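Local coordinates for protein glucose-6-phosphate 1-dehydrogenase (Kluyveromyces lactis, PDB 7E6I) that catalyses the oxidation of glucose 6-phosphate to 6-phosphogluconolactone with NADP+ as hydride acceptor, the rate-limiting first step of the oxidative pentose-phosphate pathway, at residues Ala75-Asn78 with Glu79-Met83; Ile130-Cys133 with Ser134-Glu138; Ser300-Asp304 with Glu305-Glu309; Asn429-Asp433 with Asp434-Val438; Lys459-Pro462 with Tyr463-Ser467. One frame throughout, in Å; residues are numbered along the deposited sequence.

Contact 1. Residues Ala75-Asn78 with Glu79-Met83; sequences AKVN and EFLSM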
loop_
_atom_site.group_PDB
_atom_site.type_symbol
_atom_site.label_atom_id
_atom_site.label_comp_id
_atom_site.label_asym_id
_atom_site.label_seq_id
_atom_site.Cartn_x
_atom_site.Cartn_y
_atom_site.Cartn_z
ATOM N N ALA A 75 -16.564 -7.351 -26.502
ATOM C CA ALA A 75 -17.121 -8.662 -26.192
ATOM C C ALA A 75 -16.647 -9.146 -24.829
ATOM O O ALA A 75 -17.409 -9.789 -24.096
ATOM C CB ALA A 75 -16.752 -9.668 -27.278
ATOM N N LYS A 76 -15.402 -8.828 -24.464
ATOM C CA LYS A 76 -14.899 -9.209 -23.148
ATOM C C LYS A 76 -15.686 -8.522 -22.034
ATOM O O LYS A 76 -15.981 -9.139 -21.002
ATOM C CB LYS A 76 -13.406 -8.882 -23.041
ATOM C CG LYS A 76 -12.544 -9.410 -24.181
ATOM C CD LYS A 76 -11.681 -10.582 -23.736
ATOM C CE LYS A 76 -10.399 -10.645 -24.553
ATOM N NZ LYS A 76 -9.832 -9.280 -24.769
ATOM N N VAL A 77 -16.038 -7.246 -22.220
ATOM C CA VAL A 77 -16.845 -6.554 -21.218
ATOM C C VAL A 77 -18.139 -7.316 -20.967
ATOM O O VAL A 77 -18.480 -7.639 -19.822
ATOM C CB VAL A 77 -17.128 -5.104 -21.648
ATOM C CG1 VAL A 77 -18.244 -4.510 -20.790
ATOM C CG2 VAL A 77 -15.865 -4.255 -21.555
ATOM N N ASN A 78 -18.875 -7.628 -22.039
ATOM C CA ASN A 78 -20.141 -8.339 -21.881
ATOM C C ASN A 78 -19.912 -9.769 -21.423
ATOM O O ASN A 78 -20.691 -10.301 -20.624
ATOM C CB ASN A 78 -20.930 -8.310 -23.186
ATOM C CG ASN A 78 -21.132 -6.905 -23.706
ATOM O OD1 ASN A 78 -21.536 -6.002 -22.967
ATOM N ND2 ASN A 78 -20.850 -6.708 -24.986
ATOM N N GLU A 79 -18.852 -10.406 -21.923
ATOM C CA GLU A 79 -18.460 -11.720 -21.421
ATOM C C GLU A 79 -18.318 -11.700 -19.905
ATOM O O GLU A 79 -18.905 -12.527 -19.197
ATOM C CB GLU A 79 -17.142 -12.137 -22.061
ATOM C CG GLU A 79 -17.253 -13.052 -23.236
ATOM C CD GLU A 79 -15.902 -13.309 -23.854
ATOM O OE1 GLU A 79 -15.181 -12.323 -24.119
ATOM O OE2 GLU A 79 -15.552 -14.492 -24.055
ATOM N N PHE A 80 -17.545 -10.737 -19.395
ATOM C CA PHE A 80 -17.272 -10.650 -17.964
ATOM C C PHE A 80 -18.552 -10.413 -17.164
ATOM O O PHE A 80 -18.812 -11.103 -16.170
ATOM C CB PHE A 80 -16.259 -9.534 -17.712
ATOM C CG PHE A 80 -16.007 -9.258 -16.266
ATOM C CD1 PHE A 80 -15.262 -10.141 -15.498
ATOM C CD2 PHE A 80 -16.518 -8.118 -15.667
ATOM C CE1 PHE A 80 -15.029 -9.890 -14.166
ATOM C CE2 PHE A 80 -16.283 -7.862 -14.329
ATOM C CZ PHE A 80 -15.539 -8.748 -13.578
ATOM N N LEU A 81 -19.356 -9.425 -17.577
ATOM C CA LEU A 81 -20.589 -9.116 -16.859
ATOM C C LEU A 81 -21.482 -10.343 -16.743
ATOM O O LEU A 81 -22.147 -10.545 -15.722
ATOM C CB LEU A 81 -21.329 -7.971 -17.554
ATOM C CG LEU A 81 -20.596 -6.625 -17.536
ATOM C CD1 LEU A 81 -21.513 -5.470 -17.915
ATOM C CD2 LEU A 81 -20.011 -6.384 -16.165
ATOM N N SER A 82 -21.482 -11.194 -17.767
ATOM C CA SER A 82 -22.294 -12.402 -17.729
ATOM C C SER A 82 -21.823 -13.397 -16.674
ATOM O O SER A 82 -22.597 -14.277 -16.289
ATOM C CB SER A 82 -22.302 -13.070 -19.103
ATOM O OG SER A 82 -21.374 -14.137 -19.143
ATOM N N MET A 83 -20.581 -13.294 -16.204
ATOM C CA MET A 83 -20.111 -14.137 -15.108
ATOM C C MET A 83 -20.469 -13.581 -13.738
ATOM O O MET A 83 -20.296 -14.280 -12.734
ATOM C CB MET A 83 -18.596 -14.325 -15.202
ATOM C CG MET A 83 -18.075 -14.219 -16.612
ATOM S SD MET A 83 -16.274 -14.304 -16.723
ATOM C CE MET A 83 -15.920 -15.752 -15.747
#

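Contact 2. Residues Ile130-Cys133 with Ser134-Glu138; sequences IDVC and SKLKE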
loop_
_atom_site.group_PDB
_atom_site.type_symbol
_atom_site.label_atom_id
_atom_site.label_comp_id
_atom_site.label_asym_id
_atom_site.label_seq_id
_atom_site.Cartn_x
_atom_site.Cartn_y
_atom_site.Cartn_z
ATOM N N ILE A 130 -15.792 -8.588 11.113
ATOM C CA ILE A 130 -15.864 -9.613 12.144
ATOM C C ILE A 130 -17.217 -10.304 12.101
ATOM O O ILE A 130 -17.311 -11.529 12.279
ATOM C CB ILE A 130 -15.564 -9.007 13.530
ATOM C CG1 ILE A 130 -14.069 -8.842 13.715
ATOM C CG2 ILE A 130 -16.018 -9.937 14.623
ATOM C CD1 ILE A 130 -13.284 -10.120 13.484
ATOM N N ASP A 131 -18.282 -9.549 11.837
ATOM C CA ASP A 131 -19.571 -10.193 11.664
ATOM C C ASP A 131 -19.535 -11.136 10.474
ATOM O O ASP A 131 -19.857 -12.321 10.607
ATOM C CB ASP A 131 -20.680 -9.147 11.523
ATOM C CG ASP A 131 -20.874 -8.333 12.794
ATOM O OD1 ASP A 131 -20.265 -8.710 13.818
ATOM O OD2 ASP A 131 -21.623 -7.322 12.781
ATOM N N VAL A 132 -19.102 -10.644 9.309
ATOM C CA VAL A 132 -19.098 -11.488 8.113
ATOM C C VAL A 132 -18.165 -12.677 8.290
ATOM O O VAL A 132 -18.479 -13.799 7.872
ATOM C CB VAL A 132 -18.723 -10.668 6.869
ATOM C CG1 VAL A 132 -18.718 -11.572 5.629
ATOM C CG2 VAL A 132 -19.681 -9.500 6.708
ATOM N N CYS A 133 -17.003 -12.458 8.901
ATOM C CA CYS A 133 -16.073 -13.565 9.104
ATOM C C CYS A 133 -16.687 -14.637 9.996
ATOM O O CYS A 133 -16.622 -15.829 9.678
ATOM C CB CYS A 133 -14.754 -13.049 9.679
ATOM S SG CYS A 133 -13.701 -12.272 8.407
ATOM N N SER A 134 -17.300 -14.226 11.114
ATOM C CA SER A 134 -18.080 -15.155 11.926
ATOM C C SER A 134 -19.070 -15.932 11.072
ATOM O O SER A 134 -19.087 -17.170 11.085
ATOM C CB SER A 134 -18.832 -14.408 13.030
ATOM O OG SER A 134 -17.932 -13.763 13.904
ATOM N N LYS A 135 -19.891 -15.218 10.306
ATOM C CA LYS A 135 -20.938 -15.879 9.538
ATOM C C LYS A 135 -20.358 -16.865 8.526
ATOM O O LYS A 135 -20.831 -18.000 8.413
ATOM C CB LYS A 135 -21.802 -14.833 8.848
ATOM C CG LYS A 135 -22.598 -13.968 9.802
ATOM C CD LYS A 135 -23.698 -14.757 10.468
ATOM C CE LYS A 135 -24.048 -14.150 11.814
ATOM N NZ LYS A 135 -24.427 -15.179 12.815
ATOM N N LEU A 136 -19.331 -16.449 7.777
ATOM C CA LEU A 136 -18.677 -17.371 6.850
ATOM C C LEU A 136 -18.155 -18.607 7.571
ATOM O O LEU A 136 -18.268 -19.729 7.064
ATOM C CB LEU A 136 -17.530 -16.673 6.125
ATOM C CG LEU A 136 -17.866 -15.613 5.089
ATOM C CD1 LEU A 136 -16.573 -14.901 4.680
ATOM C CD2 LEU A 136 -18.555 -16.246 3.900
ATOM N N LYS A 137 -17.576 -18.418 8.754
ATOM C CA LYS A 137 -17.043 -19.548 9.504
ATOM C C LYS A 137 -18.154 -20.415 10.092
ATOM O O LYS A 137 -18.010 -21.639 10.148
ATOM C CB LYS A 137 -16.102 -19.033 10.594
ATOM C CG LYS A 137 -15.321 -20.100 11.324
ATOM C CD LYS A 137 -14.425 -20.934 10.401
ATOM C CE LYS A 137 -13.484 -21.817 11.227
ATOM N NZ LYS A 137 -12.496 -22.554 10.385
ATOM N N GLU A 138 -19.262 -19.812 10.535
ATOM C CA GLU A 138 -20.367 -20.591 11.093
ATOM C C GLU A 138 -21.173 -21.313 10.018
ATOM O O GLU A 138 -21.696 -22.401 10.278
ATOM C CB GLU A 138 -21.316 -19.697 11.911
ATOM C CG GLU A 138 -20.660 -18.817 13.006
ATOM C CD GLU A 138 -21.479 -17.544 13.365
ATOM O OE1 GLU A 138 -21.633 -17.228 14.571
ATOM O OE2 GLU A 138 -21.965 -16.847 12.442
#

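Contact 3. Residues Ser300-Asp304 with Glu305-Glu309; sequences SYLDD and ETVKE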
loop_
_atom_site.group_PDB
_atom_site.type_symbol
_atom_site.label_atom_id
_atom_site.label_comp_id
_atom_site.label_asym_id
_atom_site.label_seq_id
_atom_site.Cartn_x
_atom_site.Cartn_y
_atom_site.Cartn_z
ATOM N N SER A 300 -7.716 26.954 3.816
ATOM C CA SER A 300 -6.966 26.256 4.843
ATOM C C SER A 300 -7.655 24.934 5.179
ATOM O O SER A 300 -8.797 24.672 4.787
ATOM C CB SER A 300 -6.838 27.119 6.095
ATOM O OG SER A 300 -8.104 27.288 6.710
ATOM N N TYR A 301 -6.936 24.082 5.911
ATOM C CA TYR A 301 -7.577 22.881 6.424
ATOM C C TYR A 301 -8.771 23.240 7.306
ATOM O O TYR A 301 -9.797 22.547 7.278
ATOM C CB TYR A 301 -6.558 22.026 7.181
ATOM C CG TYR A 301 -7.162 20.830 7.889
ATOM C CD1 TYR A 301 -7.582 19.713 7.174
ATOM C CD2 TYR A 301 -7.299 20.813 9.272
ATOM C CE1 TYR A 301 -8.131 18.624 7.814
ATOM C CE2 TYR A 301 -7.839 19.721 9.919
ATOM C CZ TYR A 301 -8.262 18.630 9.190
ATOM O OH TYR A 301 -8.824 17.544 9.841
ATOM N N LEU A 302 -8.673 24.348 8.050
ATOM C CA LEU A 302 -9.724 24.761 8.976
ATOM C C LEU A 302 -10.908 25.425 8.278
ATOM O O LEU A 302 -12.016 25.414 8.822
ATOM C CB LEU A 302 -9.146 25.704 10.035
ATOM C CG LEU A 302 -8.046 25.145 10.952
ATOM C CD1 LEU A 302 -7.508 26.235 11.844
ATOM C CD2 LEU A 302 -8.525 23.966 11.801
ATOM N N ASP A 303 -10.704 26.000 7.089
ATOM C CA ASP A 303 -11.819 26.526 6.309
ATOM C C ASP A 303 -12.874 25.472 6.018
ATOM O O ASP A 303 -13.999 25.826 5.657
ATOM C CB ASP A 303 -11.322 27.096 4.984
ATOM C CG ASP A 303 -10.621 28.413 5.144
ATOM O OD1 ASP A 303 -10.735 29.015 6.231
ATOM O OD2 ASP A 303 -9.939 28.843 4.187
ATOM N N ASP A 304 -12.530 24.191 6.120
ATOM C CA ASP A 304 -13.506 23.133 5.903
ATOM C C ASP A 304 -14.637 23.261 6.916
ATOM O O ASP A 304 -14.399 23.342 8.127
ATOM C CB ASP A 304 -12.825 21.765 6.017
ATOM C CG ASP A 304 -13.698 20.630 5.515
ATOM O OD1 ASP A 304 -14.844 20.498 6.001
ATOM O OD2 ASP A 304 -13.237 19.854 4.643
ATOM N N GLU A 305 -15.873 23.284 6.421
ATOM C CA GLU A 305 -17.004 23.453 7.327
ATOM C C GLU A 305 -17.178 22.265 8.264
ATOM O O GLU A 305 -17.853 22.402 9.289
ATOM C CB GLU A 305 -18.292 23.698 6.537
ATOM C CG GLU A 305 -19.051 22.436 6.142
ATOM C CD GLU A 305 -20.125 22.703 5.089
ATOM O OE1 GLU A 305 -20.465 21.769 4.325
ATOM O OE2 GLU A 305 -20.621 23.854 5.025
ATOM N N THR A 306 -16.578 21.112 7.956
ATOM C CA THR A 306 -16.711 19.942 8.819
ATOM C C THR A 306 -15.585 19.798 9.831
ATOM O O THR A 306 -15.584 18.821 10.581
ATOM C CB THR A 306 -16.798 18.657 7.988
ATOM O OG1 THR A 306 -15.606 18.514 7.204
ATOM C CG2 THR A 306 -18.022 18.671 7.071
ATOM N N VAL A 307 -14.649 20.742 9.899
ATOM C CA VAL A 307 -13.525 20.689 10.836
ATOM C C VAL A 307 -13.735 21.729 11.929
ATOM O O VAL A 307 -13.985 22.904 11.630
ATOM C CB VAL A 307 -12.180 20.933 10.122
ATOM C CG1 VAL A 307 -11.029 20.873 11.113
ATOM C CG2 VAL A 307 -11.967 19.930 9.029
ATOM N N LYS A 308 -13.601 21.314 13.192
ATOM C CA LYS A 308 -13.580 22.288 14.279
ATOM C C LYS A 308 -12.396 23.230 14.119
ATOM O O LYS A 308 -11.362 22.878 13.542
ATOM C CB LYS A 308 -13.497 21.605 15.640
ATOM C CG LYS A 308 -14.712 20.771 16.018
ATOM C CD LYS A 308 -14.331 19.693 17.038
ATOM C CE LYS A 308 -14.521 20.172 18.485
ATOM N NZ LYS A 308 -14.027 21.567 18.775
ATOM N N GLU A 309 -12.542 24.438 14.654
ATOM C CA GLU A 309 -11.548 25.470 14.396
ATOM C C GLU A 309 -10.310 25.329 15.270
ATOM O O GLU A 309 -9.287 25.935 14.955
ATOM C CB GLU A 309 -12.176 26.859 14.564
ATOM C CG GLU A 309 -12.600 27.511 13.230
ATOM C CD GLU A 309 -13.776 26.798 12.537
ATOM O OE1 GLU A 309 -14.790 26.502 13.215
ATOM O OE2 GLU A 309 -13.683 26.543 11.307
#

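Contact 4. Residues Asn429-Asp433 with Asp434-Val438; sequences NFVRD and DELDV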
loop_
_atom_site.group_PDB
_atom_site.type_symbol
_atom_site.label_atom_id
_atom_site.label_comp_id
_atom_site.label_asym_id
_atom_site.label_seq_id
_atom_site.Cartn_x
_atom_site.Cartn_y
_atom_site.Cartn_z
ATOM N N ASN A 429 2.809 -10.410 -0.828
ATOM C CA ASN A 429 2.400 -9.015 -0.874
ATOM C C ASN A 429 1.219 -8.720 0.042
ATOM O O ASN A 429 0.417 -7.828 -0.255
ATOM C CB ASN A 429 2.065 -8.640 -2.314
ATOM C CG ASN A 429 3.219 -8.911 -3.260
ATOM O OD1 ASN A 429 4.369 -8.887 -2.847
ATOM N ND2 ASN A 429 2.918 -9.177 -4.526
ATOM N N PHE A 430 1.093 -9.437 1.156
ATOM C CA PHE A 430 0.013 -9.190 2.099
ATOM C C PHE A 430 0.575 -9.128 3.516
ATOM O O PHE A 430 1.615 -9.724 3.808
ATOM C CB PHE A 430 -1.064 -10.263 1.989
ATOM C CG PHE A 430 -1.645 -10.394 0.611
ATOM C CD1 PHE A 430 -1.035 -11.193 -0.343
ATOM C CD2 PHE A 430 -2.805 -9.723 0.272
ATOM C CE1 PHE A 430 -1.578 -11.304 -1.615
ATOM C CE2 PHE A 430 -3.357 -9.835 -0.986
ATOM C CZ PHE A 430 -2.753 -10.621 -1.934
ATOM N N VAL A 431 -0.124 -8.394 4.393
ATOM C CA VAL A 431 0.358 -8.115 5.739
ATOM C C VAL A 431 0.049 -9.293 6.642
ATOM O O VAL A 431 -1.072 -9.817 6.650
ATOM C CB VAL A 431 -0.277 -6.825 6.299
ATOM C CG1 VAL A 431 0.487 -6.375 7.520
ATOM C CG2 VAL A 431 -0.323 -5.711 5.243
ATOM N N ARG A 432 1.037 -9.694 7.428
ATOM C CA ARG A 432 0.869 -10.757 8.408
ATOM C C ARG A 432 0.525 -10.169 9.777
ATOM O O ARG A 432 0.753 -8.983 10.047
ATOM C CB ARG A 432 2.135 -11.612 8.488
ATOM C CG ARG A 432 1.891 -13.017 8.972
ATOM C CD ARG A 432 3.106 -13.890 8.709
ATOM N NE ARG A 432 4.217 -13.587 9.605
ATOM C CZ ARG A 432 5.456 -14.020 9.390
ATOM N NH1 ARG A 432 5.724 -14.758 8.310
ATOM N NH2 ARG A 432 6.432 -13.716 10.238
ATOM N N ASP A 433 -0.022 -11.020 10.647
ATOM C CA ASP A 433 -0.531 -10.531 11.926
ATOM C C ASP A 433 0.586 -9.984 12.823
ATOM O O ASP A 433 0.399 -8.951 13.482
ATOM C CB ASP A 433 -1.324 -11.630 12.637
ATOM C CG ASP A 433 -0.488 -12.868 12.927
ATOM O OD1 ASP A 433 0.291 -13.284 12.041
ATOM O OD2 ASP A 433 -0.617 -13.438 14.032
ATOM N N ASP A 434 1.758 -10.638 12.859
ATOM C CA ASP A 434 2.849 -10.084 13.665
ATOM C C ASP A 434 3.398 -8.802 13.052
ATOM O O ASP A 434 3.778 -7.871 13.783
ATOM C CB ASP A 434 3.976 -11.109 13.876
ATOM C CG ASP A 434 4.499 -11.741 12.572
ATOM O OD1 ASP A 434 3.906 -11.538 11.489
ATOM O OD2 ASP A 434 5.518 -12.477 12.644
ATOM N N GLU A 435 3.423 -8.734 11.721
ATOM C CA GLU A 435 3.773 -7.505 11.020
ATOM C C GLU A 435 2.870 -6.351 11.451
ATOM O O GLU A 435 3.338 -5.241 11.746
ATOM C CB GLU A 435 3.655 -7.763 9.518
ATOM C CG GLU A 435 4.201 -6.707 8.608
ATOM C CD GLU A 435 4.040 -7.098 7.133
ATOM O OE1 GLU A 435 3.507 -8.202 6.842
ATOM O OE2 GLU A 435 4.449 -6.305 6.257
ATOM N N LEU A 436 1.563 -6.597 11.480
ATOM C CA LEU A 436 0.616 -5.602 11.963
ATOM C C LEU A 436 0.913 -5.224 13.408
ATOM O O LEU A 436 0.977 -4.037 13.766
ATOM C CB LEU A 436 -0.800 -6.169 11.838
ATOM C CG LEU A 436 -1.998 -5.296 11.527
ATOM C CD1 LEU A 436 -1.598 -4.072 10.725
ATOM C CD2 LEU A 436 -3.003 -6.149 10.772
ATOM N N ASP A 437 1.104 -6.232 14.256
ATOM C CA ASP A 437 1.288 -5.966 15.674
ATOM C C ASP A 437 2.510 -5.091 15.911
ATOM O O ASP A 437 2.439 -4.095 16.640
ATOM C CB ASP A 437 1.404 -7.281 16.436
ATOM C CG ASP A 437 1.576 -7.066 17.915
ATOM O OD1 ASP A 437 0.687 -6.461 18.549
ATOM O OD2 ASP A 437 2.616 -7.493 18.451
ATOM N N VAL A 438 3.641 -5.430 15.279
ATOM C CA VAL A 438 4.867 -4.668 15.510
ATOM C C VAL A 438 4.749 -3.262 14.932
ATOM O O VAL A 438 5.257 -2.290 15.512
ATOM C CB VAL A 438 6.076 -5.411 14.927
ATOM C CG1 VAL A 438 7.339 -4.606 15.167
ATOM C CG2 VAL A 438 6.188 -6.773 15.554
HETATM O O HOH W 1 4.121 -8.742 4.085
#

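Contact 5. Residues Lys459-Pro462 with Tyr463-Ser467; sequences KIYP and YGCRS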
loop_
_atom_site.group_PDB
_atom_site.type_symbol
_atom_site.label_atom_id
_atom_site.label_comp_id
_atom_site.label_asym_id
_atom_site.label_seq_id
_atom_site.Cartn_x
_atom_site.Cartn_y
_atom_site.Cartn_z
ATOM N N LYS A 459 2.632 23.253 12.849
ATOM C CA LYS A 459 2.937 24.493 12.165
ATOM C C LYS A 459 2.116 24.581 10.882
ATOM O O LYS A 459 1.834 23.572 10.237
ATOM C CB LYS A 459 4.434 24.571 11.890
ATOM C CG LYS A 459 4.806 24.541 10.430
ATOM C CD LYS A 459 6.330 24.624 10.238
ATOM C CE LYS A 459 7.109 23.840 11.302
ATOM N NZ LYS A 459 8.571 23.830 10.985
ATOM N N ILE A 460 1.694 25.795 10.532
ATOM C CA ILE A 460 0.833 26.013 9.372
ATOM C C ILE A 460 1.698 26.186 8.134
ATOM O O ILE A 460 2.780 26.780 8.196
ATOM C CB ILE A 460 -0.084 27.232 9.593
ATOM C CG1 ILE A 460 -0.903 27.037 10.868
ATOM C CG2 ILE A 460 -1.030 27.429 8.420
ATOM C CD1 ILE A 460 -1.959 25.954 10.719
ATOM N N TYR A 461 1.240 25.650 6.999
ATOM C CA TYR A 461 1.977 25.818 5.747
ATOM C C TYR A 461 0.959 26.086 4.652
ATOM O O TYR A 461 -0.145 25.530 4.684
ATOM C CB TYR A 461 2.851 24.593 5.377
ATOM C CG TYR A 461 2.104 23.303 5.102
ATOM C CD1 TYR A 461 1.771 22.443 6.139
ATOM C CD2 TYR A 461 1.755 22.937 3.813
ATOM C CE1 TYR A 461 1.092 21.264 5.909
ATOM C CE2 TYR A 461 1.075 21.762 3.572
ATOM C CZ TYR A 461 0.745 20.924 4.627
ATOM O OH TYR A 461 0.071 19.736 4.399
ATOM N N PRO A 462 1.280 26.945 3.696
ATOM C CA PRO A 462 0.279 27.314 2.688
ATOM C C PRO A 462 0.009 26.163 1.735
ATOM O O PRO A 462 0.930 25.469 1.292
ATOM C CB PRO A 462 0.918 28.504 1.961
ATOM C CG PRO A 462 2.383 28.332 2.191
ATOM C CD PRO A 462 2.545 27.676 3.533
ATOM N N TYR A 463 -1.271 25.970 1.433
ATOM C CA TYR A 463 -1.677 25.021 0.412
ATOM C C TYR A 463 -0.840 25.237 -0.839
ATOM O O TYR A 463 -0.739 26.360 -1.341
ATOM C CB TYR A 463 -3.162 25.223 0.118
ATOM C CG TYR A 463 -3.923 24.142 -0.638
ATOM C CD1 TYR A 463 -3.547 23.735 -1.914
ATOM C CD2 TYR A 463 -5.089 23.598 -0.097
ATOM C CE1 TYR A 463 -4.293 22.771 -2.609
ATOM C CE2 TYR A 463 -5.834 22.636 -0.778
ATOM C CZ TYR A 463 -5.439 22.230 -2.029
ATOM O OH TYR A 463 -6.192 21.278 -2.686
ATOM N N GLY A 464 -0.187 24.168 -1.303
ATOM C CA GLY A 464 0.496 24.167 -2.574
ATOM C C GLY A 464 1.984 24.394 -2.494
ATOM O O GLY A 464 2.657 24.325 -3.529
ATOM N N CYS A 465 2.518 24.642 -1.300
ATOM C CA CYS A 465 3.935 24.926 -1.137
ATOM C C CYS A 465 4.788 23.655 -1.253
ATOM O O CYS A 465 4.304 22.522 -1.160
ATOM C CB CYS A 465 4.188 25.621 0.201
ATOM S SG CYS A 465 4.539 24.516 1.568
ATOM N N ARG A 466 6.087 23.869 -1.468
ATOM C CA ARG A 466 7.000 22.756 -1.688
ATOM C C ARG A 466 7.142 21.922 -0.429
ATOM O O ARG A 466 7.052 20.689 -0.473
ATOM C CB ARG A 466 8.365 23.282 -2.130
ATOM C CG ARG A 466 9.096 22.399 -3.128
ATOM C CD ARG A 466 9.291 23.133 -4.446
ATOM N NE ARG A 466 9.750 22.252 -5.520
ATOM C CZ ARG A 466 9.922 22.645 -6.783
ATOM N NH1 ARG A 466 9.664 23.906 -7.129
ATOM N NH2 ARG A 466 10.343 21.779 -7.702
ATOM N N SER A 467 7.330 22.588 0.711
ATOM C CA SER A 467 7.658 21.944 1.972
ATOM C C SER A 467 7.349 22.904 3.100
ATOM O O SER A 467 7.663 24.098 2.981
ATOM C CB SER A 467 9.141 21.565 2.026
ATOM O OG SER A 467 9.943 22.588 1.444
#

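Contact 1. Residues Ala75-Asn78 with Glu79-Met83
In the short helix 74-83 of the NADP-binding Rossmann domain, Ala75-Asn78 and Glu79-Met83 form successive turns, tied by four i to i+4 backbone bonds. The shortest runs from Glu79 N to Ala75 O at 2.7 Å; the straightest runs from Leu81 N to Val77 O (3.0 Å, 171° at the hydrogen). Val77, Phe80 and Leu81 make the buried side. Val77 CG1 lies 4.5 Å from Leu81 CD1, a loose apolar touch, while Phe80 CG stands anti to the backbone N (chi1 174°), carrying the ring off the axis to meet Phe30 of helix 19-34. Toward the outer side Lys76 and Glu79 run alongside each other, yet their charges stay apart: Glu79 OE1 lies 3.3 Å from Lys76 CA and along the CB-CD methylenes, while Lys76 NZ makes a weak hydrogen bond to Arg34 O. Ser82 OG turns back to the backbone and donates to Glu79 O at 2.9 Å.

Contact 2. Residues Ile130-Cys133 with Ser134-Glu138
Ser134 closes onto the preceding turn of helix 126-139, where Ile130 O takes two bonds from this one residue. Its CB rests 3.3 Å from Ile130 O and is also close to Asp131 O; beyond it OG, beside the backbone N and anti to the carbonyl carbon (chi1 -62°), donates to Ile130 O at 2.8 Å. Ser134 N reaches the same oxygen at 2.9 Å, and the two donors come from opposite faces of the carbonyl plane. The serine hydroxyl thus spends its proton on the helix's own backbone. The regular i to i+4 bonds continue with Lys135 N, Leu136 N and Lys137 N, of which Leu136 N to Val132 O is almost straight at 176°. On the buried side Val132 and Leu136 lie side by side, one turn apart, with Val132 CG1 4.1 Å from Leu136 CD1. Lys135 bends at chi2 and chi4, bringing NZ into a salt bridge with Glu138 OE2 (3.0 Å), on the syn side but 23° out of the carboxylate plane; Lys135 NZ is shared with Asp94 of helix 94-110, its stronger partner. The helix is the crossover of the beta-alpha-beta unit between strands 117-122 and 146-152: Leu136 packs on Phe120 and Cys133 on Leu122 of the first strand, Ile130 leans on helix 159-169, and Val132 meets Tyr97 of helix 94-110.

Contact 3. Residues Ser300-Asp304 with Glu305-Glu309
Two type I beta turns, Tyr301-Asp304 and Asp304-Val307, share Asp304, and the second is closed by Val307 N to Asp304 O (3.2 Å), the donor standing well above the carbonyl plane. Inside this second turn lies an Asx turn, Asp304-Thr306: Asp304 OD1 accepts Thr306 N at 2.7 Å on its anti lone pair. The Thr306 hydroxyl also lies against OD1, at a distance too short to be reliable, and bonds Gly230 N. The aspartate reaches Thr306 because CG is anti to its own N (chi1 -168°), which carries the carboxylate forward along the chain. Val307 turns back into the first turn and its two methyls divide the work. CG2 sits over one face of the Tyr301 ring, 4.3 Å from its centroid and 24° off the normal in a CH-pi contact, and CG1 touches Tyr301 CE2 at 3.6 Å and Leu302 CD2 at 4.0 Å. Upstream, an ST motif bonds Asp303 N to Ser300 OG (2.9 Å). The loop joins strands 285-291 and 316-321: Tyr301 pairs with Tyr290 through the backbone, Asp303 forms a salt bridge with Arg292, and Asp304 OD2 takes Gly227 N and Gly229 N at the start of helix 229-232, while Tyr301 OH bonds Asp233.

Contact 4. Residues Asn429-Asp433 with Asp434-Val438
Arg432 grips Asp434 side-on in a two-pronged salt bridge: NE bonds Asp434 OD1 at 2.8 Å and NH2 bonds Asp434 OD2 at 2.9 Å. Both oxygens lie near the guanidinium plane, and the planes of the two groups are 31° apart. Other acids share the arginine: NH1 pairs with Glu264, and NH2 also with Asp268. Among the hydrogen bonds, Glu435 reaches back with an extended chain, CG anti to N (chi1 -170°), and OE1 accepts Arg432 N at 2.9 Å. Arg432 is the N-cap residue of helix 433-451, so Glu435, at N3, holds the backbone N-H of the N-cap through its side chain. Leu436 N to Arg432 O (2.9 Å) starts the helical bonding. A water donates to Phe430 O and to Glu435 OE1, bridging loop and helix. Glu435 OE2 is held by Lys270 and Gln248. In van der Waals contact, Val431 CG1 crosses the end of Glu435 at about a right angle, 3.6 Å from Glu435 CD; its apolar touch with Leu436 CD1 is loose at 4.5 Å.

Contact 5. Residues Lys459-Pro462 with Tyr463-Ser467
The Tyr461 ring receives the sulfur of Cys465 obliquely: SG is 5.1 Å from the ring centroid, 68° off the normal, and nearest to Tyr461 CD2 at 3.9 Å. At the far end of that ring Tyr461 OH bonds Lys339 O and Thr315. The other aromatic, Tyr463, meets Tyr290 with ring planes near a right angle, and its OH bonds Glu226. Tyr463 is the second residue of a type II beta turn, Pro462-Cys465, closed by Cys465 N to Pro462 O (3.2 Å, 156° at the hydrogen). Gly464 takes the third position with phi 99°, a positive value at which a side chain would crowd the carbonyl oxygen before it. The turn brings Cys465 CB against Pro462 CG (3.8 Å). Strand 459-462 is an outermost strand of the mixed sheet, parallel to strand 285-291 and bonded to it through Lys459, Tyr461 and Tyr463. The turn ends that strand and leads toward helix 471-476 through Arg466, which probably binds a second NADP+.

Overall arrangement
All five contacts are local and follow one another along the chain. Contacts 1 and 2 belong to the Rossmann domain, on helices 74-83 and 126-139, with centres about 31 Å apart. Contacts 3, 4 and 5 lie in the C-terminal domain. Contact 4, its centre about 13 Å from the centre of the chain, starts helix 433-451 and packs against strand 178-181 of the Rossmann sheet, joining the two domains. Contacts 3 and 5 are neighbours, about 6 Å apart at their nearest atoms, both bonded to strand 285-291 of the mixed sheet. The side chains of Tyr301, Val431 and Tyr461 lie about 11 to 12 Å from the bound glucose 6-phosphate, placing contacts 3, 4 and 5 in its wider surroundings.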